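Local coordinates for putative N-acetylmuramoyl-L-alanine amidase,autolysin cwp6 (PDB 5J72), which probably cleaves peptidoglycan as a zinc-dependent N-acetylmuramoyl-L-alanine amidase, and carries cell wall binding (CWB2) domains that anchor it to the cell wall, at residues R241-D253 / I288-W302. Sequence-based numbering, arbitrary orientation.
Sequences RHETSLLIAKEID and ILANKDSVPQGTYNW
Trp302 fits as a knob into a hole on helix 241-253 formed by Leu246, Ala249, Lys250 and Asp253. Its CG stands anti to the backbone N (chi1 -176°), which carries the indole across to that helix. One face takes a CH-pi contact: Lys250 CG lies 3.8 Å from the centroid of the five-membered ring, 22° off the normal, and the extended lysine chain runs on past the indole in the opposite direction. Leu246 CD1 meets Trp302 CE3 at 3.6 Å, and Ala249 CB lies 3.8 Å from Trp302 CZ3. Asp253 CB reaches the indole edge in the ring plane, with the carboxylate turned almost perpendicular to it; one water accepts from Trp302 NE1 and donates to Asp253 OD2.

Near the start of the helix the contact becomes polar and turns to edge strand 287-290. Leu289 N donates to Ser245 OG over 2.9 Å in a nearly straight bond (173°). The same hydroxyl donates to His242 O, tilted from the carbonyl plane and on the same face as Leu246 N. The His242 imidazole presents its edge to the strand, where ND1 makes a weak hydrogen bond to Leu289 O at 3.3 Å, while Pro296 CG packs against His242 CB at 3.7 Å. A second water donates to His242 O and Leu289 O and accepts from Thr299 OG1, linking helix 241-253, the strand and helix 297-306.

Within this CWB2 domain, helix 241-253 thus packs against both the margin of the parallel sheet and helix 297-306, whose segment 297-302 runs roughly parallel to it in the same direction. The chemistry implies a division of labour: Ser245 and the bridging water satisfy edge-strand backbone groups, whereas the indole joins the helices mainly through apolar contact.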
loop_
_atom_site.group_PDB
_atom_site.type_symbol
_atom_site.label_atom_id
_atom_site.label_comp_id
_atom_site.label_asym_id
_atom_site.label_seq_id
_atom_site.Cartn_x
_atom_site.Cartn_y
_atom_site.Cartn_z
ATOM N N ARG A 241 -11.104 17.593 -12.050
ATOM C CA ARG A 241 -10.763 16.831 -10.816
ATOM C C ARG A 241 -10.549 17.729 -9.647
ATOM O O ARG A 241 -10.918 17.359 -8.552
ATOM C CB ARG A 241 -9.423 16.119 -10.982
ATOM C CG ARG A 241 -9.375 15.327 -12.237
ATOM C CD ARG A 241 -8.027 14.740 -12.468
ATOM N NE ARG A 241 -8.160 13.717 -13.481
ATOM C CZ ARG A 241 -7.244 12.806 -13.709
ATOM N NH1 ARG A 241 -6.128 12.798 -13.005
ATOM N NH2 ARG A 241 -7.431 11.880 -14.641
ATOM N N HIS A 242 -9.939 18.923 -9.825
ATOM C CA HIS A 242 -9.669 19.758 -8.639
ATOM C C HIS A 242 -10.917 20.224 -8.029
ATOM O O HIS A 242 -11.036 20.179 -6.800
ATOM C CB HIS A 242 -8.795 21.018 -8.946
ATOM C CG HIS A 242 -7.635 20.723 -9.831
ATOM N ND1 HIS A 242 -6.454 20.201 -9.342
ATOM C CD2 HIS A 242 -7.473 20.861 -11.167
ATOM C CE1 HIS A 242 -5.626 20.034 -10.361
ATOM N NE2 HIS A 242 -6.210 20.425 -11.473
ATOM N N GLU A 243 -11.900 20.690 -8.853
ATOM C CA GLU A 243 -13.138 21.174 -8.275
ATOM C C GLU A 243 -13.953 19.989 -7.666
ATOM O O GLU A 243 -14.553 20.161 -6.642
ATOM C CB GLU A 243 -14.044 21.857 -9.351
ATOM C CG GLU A 243 -15.117 22.671 -8.607
ATOM C CD GLU A 243 -16.176 23.296 -9.561
ATOM O OE1 GLU A 243 -16.283 22.914 -10.750
ATOM O OE2 GLU A 243 -16.895 24.152 -9.066
ATOM N N THR A 244 -13.989 18.865 -8.333
ATOM C CA THR A 244 -14.693 17.708 -7.757
ATOM C C THR A 244 -14.109 17.346 -6.379
ATOM O O THR A 244 -14.885 17.077 -5.477
ATOM C CB THR A 244 -14.582 16.530 -8.694
ATOM O OG1 THR A 244 -15.262 16.905 -9.894
ATOM C CG2 THR A 244 -15.278 15.248 -8.088
ATOM N N SER A 245 -12.743 17.386 -6.201
ATOM C CA SER A 245 -12.173 17.066 -4.892
ATOM C C SER A 245 -12.623 18.109 -3.908
ATOM O O SER A 245 -12.885 17.823 -2.739
ATOM C CB SER A 245 -10.638 16.941 -4.978
ATOM O OG SER A 245 -9.914 18.167 -5.007
ATOM N N LEU A 246 -12.767 19.388 -4.374
ATOM C CA LEU A 246 -13.275 20.426 -3.458
ATOM C C LEU A 246 -14.726 20.128 -3.103
ATOM O O LEU A 246 -15.125 20.233 -1.936
ATOM C CB LEU A 246 -13.262 21.919 -4.115
ATOM C CG LEU A 246 -13.906 22.992 -3.167
ATOM C CD1 LEU A 246 -13.204 23.035 -1.847
ATOM C CD2 LEU A 246 -13.872 24.431 -3.872
ATOM N N LEU A 247 -15.531 19.768 -4.093
ATOM C CA LEU A 247 -16.973 19.518 -3.801
ATOM C C LEU A 247 -17.136 18.300 -2.862
ATOM O O LEU A 247 -18.014 18.286 -2.002
ATOM C CB LEU A 247 -17.684 19.278 -5.133
ATOM C CG LEU A 247 -17.768 20.607 -5.993
ATOM C CD1 LEU A 247 -18.205 20.234 -7.440
ATOM C CD2 LEU A 247 -18.732 21.585 -5.266
ATOM N N ILE A 248 -16.246 17.303 -3.003
ATOM C CA ILE A 248 -16.301 16.141 -2.089
ATOM C C ILE A 248 -15.929 16.595 -0.690
ATOM O O ILE A 248 -16.555 16.220 0.300
ATOM C CB ILE A 248 -15.322 15.105 -2.620
ATOM C CG1 ILE A 248 -15.933 14.451 -3.902
ATOM C CG2 ILE A 248 -15.019 14.066 -1.512
ATOM C CD1 ILE A 248 -14.958 13.507 -4.633
ATOM N N ALA A 249 -14.901 17.452 -0.604
ATOM C CA ALA A 249 -14.511 17.946 0.714
ATOM C C ALA A 249 -15.680 18.729 1.370
ATOM O O ALA A 249 -15.884 18.626 2.590
ATOM C CB ALA A 249 -13.243 18.837 0.594
ATOM N N LYS A 250 -16.410 19.550 0.586
ATOM C CA LYS A 250 -17.541 20.283 1.194
ATOM C C LYS A 250 -18.646 19.315 1.628
ATOM O O LYS A 250 -19.350 19.555 2.624
ATOM C CB LYS A 250 -18.137 21.272 0.150
ATOM C CG LYS A 250 -17.147 22.426 -0.141
ATOM C CD LYS A 250 -17.732 23.314 -1.314
ATOM C CE LYS A 250 -16.818 24.472 -1.640
ATOM N NZ LYS A 250 -17.500 25.467 -2.515
ATOM N N GLU A 251 -18.796 18.213 0.872
ATOM C CA GLU A 251 -19.815 17.230 1.262
ATOM C C GLU A 251 -19.404 16.565 2.595
ATOM O O GLU A 251 -20.218 16.416 3.502
ATOM C CB GLU A 251 -20.001 16.209 0.141
ATOM C CG GLU A 251 -20.945 15.076 0.583
ATOM C CD GLU A 251 -22.470 15.406 0.480
ATOM O OE1 GLU A 251 -22.825 16.527 0.049
ATOM O OE2 GLU A 251 -23.298 14.500 0.824
ATOM N N ILE A 252 -18.095 16.196 2.737
ATOM C CA ILE A 252 -17.684 15.602 4.001
ATOM C C ILE A 252 -17.939 16.599 5.161
ATOM O O ILE A 252 -18.373 16.207 6.248
ATOM C CB ILE A 252 -16.155 15.214 3.912
ATOM C CG1 ILE A 252 -15.968 14.047 2.893
ATOM C CG2 ILE A 252 -15.634 14.804 5.314
ATOM C CD1 ILE A 252 -14.462 13.808 2.446
ATOM N N ASP A 253 -17.671 17.881 4.911
ATOM C CA ASP A 253 -17.845 18.909 5.947
ATOM C C ASP A 253 -19.331 19.032 6.443
ATOM O O ASP A 253 -19.566 19.586 7.519
ATOM C CB ASP A 253 -17.366 20.254 5.384
ATOM C CG ASP A 253 -17.296 21.308 6.422
ATOM O OD1 ASP A 253 -16.528 21.137 7.384
ATOM O OD2 ASP A 253 -18.020 22.279 6.299
ATOM N N ILE A 288 -7.244 16.551 -1.345
ATOM C CA ILE A 288 -7.448 17.785 -2.092
ATOM C C ILE A 288 -6.513 17.709 -3.253
ATOM O O ILE A 288 -5.302 17.514 -3.079
ATOM C CB ILE A 288 -7.125 18.977 -1.174
ATOM C CG1 ILE A 288 -8.200 19.132 -0.047
ATOM C CG2 ILE A 288 -7.025 20.272 -2.046
ATOM C CD1 ILE A 288 -9.619 19.563 -0.559
ATOM N N LEU A 289 -7.044 17.821 -4.456
ATOM C CA LEU A 289 -6.189 17.765 -5.615
ATOM C C LEU A 289 -5.692 19.191 -6.024
ATOM O O LEU A 289 -6.465 20.144 -6.065
ATOM C CB LEU A 289 -6.922 17.087 -6.776
ATOM C CG LEU A 289 -7.317 15.641 -6.452
ATOM C CD1 LEU A 289 -8.006 15.009 -7.723
ATOM C CD2 LEU A 289 -6.026 14.810 -6.091
ATOM N N ALA A 290 -4.430 19.289 -6.354
ATOM C CA ALA A 290 -3.812 20.587 -6.643
ATOM C C ALA A 290 -2.982 20.583 -7.916
ATOM O O ALA A 290 -2.804 19.570 -8.607
ATOM C CB ALA A 290 -2.890 20.937 -5.480
ATOM N N ASN A 291 -2.485 21.816 -8.249
ATOM C CA ASN A 291 -1.538 21.999 -9.333
ATOM C C ASN A 291 -0.155 21.919 -8.675
ATOM O O ASN A 291 -0.053 21.913 -7.448
ATOM C CB ASN A 291 -1.740 23.409 -10.003
ATOM C CG ASN A 291 -3.060 23.447 -10.712
ATOM O OD1 ASN A 291 -3.224 22.724 -11.670
ATOM N ND2 ASN A 291 -4.074 24.153 -10.244
ATOM N N LYS A 292 0.905 21.904 -9.453
ATOM C CA LYS A 292 2.239 21.825 -8.884
ATOM C C LYS A 292 2.564 22.934 -7.894
ATOM O O LYS A 292 3.147 22.648 -6.847
ATOM C CB LYS A 292 3.259 21.848 -10.005
ATOM C CG LYS A 292 4.678 21.778 -9.471
ATOM C CD LYS A 292 5.632 21.360 -10.582
ATOM C CE LYS A 292 7.013 21.868 -10.345
ATOM N NZ LYS A 292 7.769 21.962 -11.625
ATOM N N ASP A 293 2.201 24.203 -8.179
ATOM C CA ASP A 293 2.560 25.278 -7.234
ATOM C C ASP A 293 1.444 25.835 -6.424
ATOM O O ASP A 293 1.701 26.739 -5.613
ATOM C CB ASP A 293 3.211 26.468 -7.972
ATOM C CG ASP A 293 4.372 26.040 -8.836
ATOM O OD1 ASP A 293 5.258 25.338 -8.331
ATOM O OD2 ASP A 293 4.386 26.407 -10.024
ATOM N N SER A 294 0.218 25.368 -6.568
ATOM C CA SER A 294 -0.816 25.962 -5.721
ATOM C C SER A 294 -2.120 25.128 -5.841
ATOM O O SER A 294 -2.280 24.363 -6.813
ATOM C CB SER A 294 -1.138 27.385 -6.203
ATOM O OG SER A 294 -1.686 27.273 -7.519
ATOM N N VAL A 295 -3.009 25.283 -4.885
ATOM C CA VAL A 295 -4.336 24.690 -5.106
ATOM C C VAL A 295 -5.111 25.819 -5.873
ATOM O O VAL A 295 -4.731 26.990 -5.731
ATOM C CB VAL A 295 -5.044 24.360 -3.776
ATOM C CG1 VAL A 295 -4.174 23.374 -2.960
ATOM C CG2 VAL A 295 -5.313 25.640 -2.951
ATOM N N PRO A 296 -6.161 25.535 -6.659
ATOM C CA PRO A 296 -6.921 26.591 -7.380
ATOM C C PRO A 296 -7.513 27.561 -6.384
ATOM O O PRO A 296 -7.709 27.230 -5.205
ATOM C CB PRO A 296 -7.998 25.783 -8.134
ATOM C CG PRO A 296 -7.348 24.392 -8.294
ATOM C CD PRO A 296 -6.674 24.193 -6.969
ATOM N N GLN A 297 -7.869 28.775 -6.848
ATOM C CA GLN A 297 -8.368 29.792 -5.938
ATOM C C GLN A 297 -9.599 29.392 -5.169
ATOM O O GLN A 297 -9.725 29.724 -3.992
ATOM C CB GLN A 297 -8.686 31.104 -6.752
ATOM C CG GLN A 297 -9.026 32.342 -5.864
ATOM C CD GLN A 297 -7.883 32.760 -4.929
ATOM O OE1 GLN A 297 -6.708 32.815 -5.314
ATOM N NE2 GLN A 297 -8.202 33.044 -3.658
ATOM N N GLY A 298 -10.558 28.720 -5.842
ATOM C CA GLY A 298 -11.775 28.331 -5.146
ATOM C C GLY A 298 -11.448 27.419 -3.973
ATOM O O GLY A 298 -11.995 27.585 -2.878
ATOM N N THR A 299 -10.564 26.458 -4.200
ATOM C CA THR A 299 -10.143 25.542 -3.103
ATOM C C THR A 299 -9.475 26.330 -2.001
ATOM O O THR A 299 -9.819 26.210 -0.811
ATOM C CB THR A 299 -9.213 24.526 -3.697
ATOM O OG1 THR A 299 -9.943 23.876 -4.748
ATOM C CG2 THR A 299 -8.751 23.479 -2.682
ATOM N N TYR A 300 -8.519 27.194 -2.403
ATOM C CA TYR A 300 -7.816 28.025 -1.419
ATOM C C TYR A 300 -8.786 28.840 -0.585
ATOM O O TYR A 300 -8.653 28.903 0.641
ATOM C CB TYR A 300 -6.779 28.930 -2.154
ATOM C CG TYR A 300 -6.012 29.797 -1.173
ATOM C CD1 TYR A 300 -4.934 29.286 -0.462
ATOM C CD2 TYR A 300 -6.388 31.119 -0.938
ATOM C CE1 TYR A 300 -4.235 30.073 0.466
ATOM C CE2 TYR A 300 -5.707 31.916 -0.011
ATOM C CZ TYR A 300 -4.628 31.392 0.683
ATOM O OH TYR A 300 -3.941 32.200 1.574
ATOM N N ASN A 301 -9.821 29.477 -1.211
ATOM C CA ASN A 301 -10.726 30.306 -0.391
ATOM C C ASN A 301 -11.501 29.487 0.601
ATOM O O ASN A 301 -11.698 29.917 1.732
ATOM C CB ASN A 301 -11.733 31.135 -1.304
ATOM C CG ASN A 301 -10.998 32.151 -2.180
ATOM O OD1 ASN A 301 -9.977 32.690 -1.735
ATOM N ND2 ASN A 301 -11.366 32.399 -3.448
ATOM N N TRP A 302 -11.945 28.300 0.212
ATOM C CA TRP A 302 -12.710 27.461 1.167
ATOM C C TRP A 302 -11.760 26.930 2.257
ATOM O O TRP A 302 -12.093 27.016 3.440
ATOM C CB TRP A 302 -13.366 26.319 0.348
ATOM C CG TRP A 302 -14.261 25.444 1.179
ATOM C CD1 TRP A 302 -15.529 25.709 1.585
ATOM C CD2 TRP A 302 -13.918 24.177 1.761
ATOM N NE1 TRP A 302 -15.992 24.720 2.389
ATOM C CE2 TRP A 302 -15.029 23.750 2.509
ATOM C CE3 TRP A 302 -12.772 23.347 1.703
ATOM C CZ2 TRP A 302 -15.042 22.532 3.205
ATOM C CZ3 TRP A 302 -12.786 22.145 2.391
ATOM C CH2 TRP A 302 -13.918 21.750 3.137
HETATM O O HOH W 1 -8.775 21.410 -5.416
HETATM O O HOH W 2 -18.388 23.937 3.932
#